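Local coordinates for protein UDP-glucose:anthocyanidin 3-O-glucosyltransferase (Clitoria ternatea, PDB 4REL) that belongs to the UDP-glycosyltransferase family of plant enzymes and has the two-domain GT-B fold, at residues W298-S303 with G320-W325. Sequence-based numbering, arbitrary orientation.
Sequences WALKES and GKVVSW
Leu300 and Val322 lie side by side and point the same way, with Leu300 CD2 4.0 Å from Val322 CG1. The same CD2 sits over one face of the Trp298 ring, 4.1 Å above its plane and offset toward the rim. Val322 CG1 is anti to the backbone N (chi1 177°), which places it against Leu300 CD2. Val322 CG2, beside the backbone N, lies oblique to the indole, 4.4 Å from Trp298 CE3. The indole leads away from 320-325, toward helix 279-292 and Phe312. On the other face of the sheet are Ala299 and Val323. Val323 CG2 packs beside Trp298 O of the neighbouring strand. The two strands run parallel. Trp298 N donates to Lys321 O, and Val323 N to Trp298 O. Leu300 N donates to Val323 O at 2.8 Å. All three bonds are nearly straight. Strands 296-299 and 320-323, with helix 312-315 between them, form a beta-alpha-beta unit of a Rossmann-like domain. Strand 320-323 is an outermost strand of this parallel sheet, and 296-299 is flanked on its other side by 266-270. Past the strand ends, Ser324 CA still makes a CA-H...O contact of 3.4 Å with Leu300 O. Glu302 CB lies 4.0 Å from Ser324 OG. One water donates to Leu300 O and also hydrogen-bonds Ser324 OG. A second water links that hydroxyl to the extended Glu302 side chain, donating to Glu302 OE2 at 2.6 Å.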
loop_
_atom_site.group_PDB
_atom_site.type_symbol
_atom_site.label_atom_id
_atom_site.label_comp_id
_atom_site.label_asym_id
_atom_site.label_seq_id
_atom_site.Cartn_x
_atom_site.Cartn_y
_atom_site.Cartn_z
ATOM N N TRP A 298 1.951 -14.614 -14.707
ATOM C CA TRP A 298 0.815 -13.715 -14.540
ATOM C C TRP A 298 -0.044 -14.243 -13.401
ATOM O O TRP A 298 -0.598 -15.346 -13.490
ATOM C CB TRP A 298 0.016 -13.646 -15.849
ATOM C CG TRP A 298 -1.137 -12.672 -15.885
ATOM C CD1 TRP A 298 -1.534 -11.812 -14.895
ATOM C CD2 TRP A 298 -2.035 -12.457 -16.987
ATOM N NE1 TRP A 298 -2.621 -11.069 -15.322
ATOM C CE2 TRP A 298 -2.952 -11.457 -16.595
ATOM C CE3 TRP A 298 -2.157 -13.023 -18.262
ATOM C CZ2 TRP A 298 -3.972 -11.009 -17.432
ATOM C CZ3 TRP A 298 -3.175 -12.579 -19.093
ATOM C CH2 TRP A 298 -4.068 -11.584 -18.675
ATOM N N ALA A 299 -0.115 -13.475 -12.314
ATOM C CA ALA A 299 -0.980 -13.816 -11.198
ATOM C C ALA A 299 -2.325 -13.208 -11.524
ATOM O O ALA A 299 -2.470 -11.982 -11.549
ATOM C CB ALA A 299 -0.431 -13.251 -9.896
ATOM N N LEU A 300 -3.292 -14.080 -11.805
ATOM C CA LEU A 300 -4.595 -13.694 -12.329
ATOM C C LEU A 300 -5.688 -14.452 -11.575
ATOM O O LEU A 300 -5.619 -15.679 -11.446
ATOM C CB LEU A 300 -4.666 -14.036 -13.828
ATOM C CG LEU A 300 -5.975 -13.778 -14.578
ATOM C CD1 LEU A 300 -6.245 -12.289 -14.706
ATOM C CD2 LEU A 300 -5.952 -14.421 -15.957
ATOM N N LYS A 301 -6.696 -13.731 -11.081
ATOM C CA LYS A 301 -7.823 -14.377 -10.410
ATOM C C LYS A 301 -8.502 -15.418 -11.291
ATOM O O LYS A 301 -8.714 -15.209 -12.490
ATOM C CB LYS A 301 -8.862 -13.352 -9.940
ATOM C CG LYS A 301 -8.467 -12.605 -8.679
ATOM C CD LYS A 301 -9.596 -11.709 -8.179
ATOM C CE LYS A 301 -9.119 -10.804 -7.046
ATOM N NZ LYS A 301 -10.154 -9.814 -6.618
ATOM N N GLU A 302 -8.855 -16.531 -10.657
ATOM C CA GLU A 302 -9.459 -17.690 -11.294
ATOM C C GLU A 302 -10.679 -17.339 -12.145
ATOM O O GLU A 302 -10.893 -17.898 -13.219
ATOM C CB GLU A 302 -9.872 -18.633 -10.168
ATOM C CG GLU A 302 -10.217 -20.025 -10.561
ATOM C CD GLU A 302 -10.390 -20.909 -9.344
ATOM O OE1 GLU A 302 -11.517 -20.997 -8.820
ATOM O OE2 GLU A 302 -9.387 -21.493 -8.896
ATOM N N SER A 303 -11.476 -16.399 -11.651
ATOM C CA SER A 303 -12.726 -16.035 -12.301
ATOM C C SER A 303 -12.496 -15.316 -13.623
ATOM O O SER A 303 -13.420 -15.167 -14.429
ATOM C CB SER A 303 -13.561 -15.168 -11.362
ATOM O OG SER A 303 -12.769 -14.159 -10.781
ATOM N N GLY A 320 5.242 -19.441 -20.303
ATOM C CA GLY A 320 4.547 -18.580 -19.369
ATOM C C GLY A 320 3.759 -19.373 -18.363
ATOM O O GLY A 320 3.442 -20.537 -18.593
ATOM N N LYS A 321 3.458 -18.741 -17.234
ATOM C CA LYS A 321 2.645 -19.362 -16.200
ATOM C C LYS A 321 1.520 -18.402 -15.880
ATOM O O LYS A 321 1.775 -17.241 -15.558
ATOM C CB LYS A 321 3.462 -19.595 -14.923
ATOM C CG LYS A 321 4.240 -20.904 -14.881
ATOM C CD LYS A 321 4.451 -21.362 -13.442
ATOM C CE LYS A 321 3.976 -22.802 -13.247
ATOM N NZ LYS A 321 5.020 -23.815 -13.615
ATOM N N VAL A 322 0.285 -18.878 -15.981
ATOM C CA VAL A 322 -0.870 -18.093 -15.567
ATOM C C VAL A 322 -1.442 -18.801 -14.353
ATOM O O VAL A 322 -1.919 -19.936 -14.458
ATOM C CB VAL A 322 -1.907 -18.007 -16.696
ATOM C CG1 VAL A 322 -3.147 -17.246 -16.227
ATOM C CG2 VAL A 322 -1.287 -17.333 -17.928
ATOM N N VAL A 323 -1.354 -18.155 -13.188
ATOM C CA VAL A 323 -1.676 -18.817 -11.929
ATOM C C VAL A 323 -2.529 -17.917 -11.048
ATOM O O VAL A 323 -2.578 -16.706 -11.254
ATOM C CB VAL A 323 -0.401 -19.224 -11.173
ATOM C CG1 VAL A 323 0.384 -20.257 -11.978
ATOM C CG2 VAL A 323 0.448 -18.006 -10.897
ATOM N N SER A 324 -3.204 -18.511 -10.071
ATOM C CA SER A 324 -4.117 -17.765 -9.216
ATOM C C SER A 324 -3.385 -17.017 -8.110
ATOM O O SER A 324 -3.881 -16.010 -7.604
ATOM C CB SER A 324 -5.159 -18.707 -8.599
ATOM O OG SER A 324 -5.936 -19.315 -9.611
ATOM N N TRP A 325 -2.206 -17.511 -7.745
ATOM C CA TRP A 325 -1.432 -16.942 -6.643
ATOM C C TRP A 325 0.062 -17.193 -6.829
ATOM O O TRP A 325 0.460 -18.241 -7.337
ATOM C CB TRP A 325 -1.898 -17.557 -5.316
ATOM C CG TRP A 325 -1.017 -17.226 -4.147
ATOM C CD1 TRP A 325 -1.141 -16.161 -3.300
ATOM C CD2 TRP A 325 0.124 -17.970 -3.692
ATOM N NE1 TRP A 325 -0.148 -16.196 -2.349
ATOM C CE2 TRP A 325 0.642 -17.294 -2.569
ATOM C CE3 TRP A 325 0.758 -19.139 -4.131
ATOM C CZ2 TRP A 325 1.767 -17.752 -1.877
ATOM C CZ3 TRP A 325 1.871 -19.590 -3.444
ATOM C CH2 TRP A 325 2.365 -18.899 -2.330
HETATM O O HOH W 1 -5.831 -18.363 -12.412
HETATM O O HOH W 2 -6.855 -21.703 -9.319
#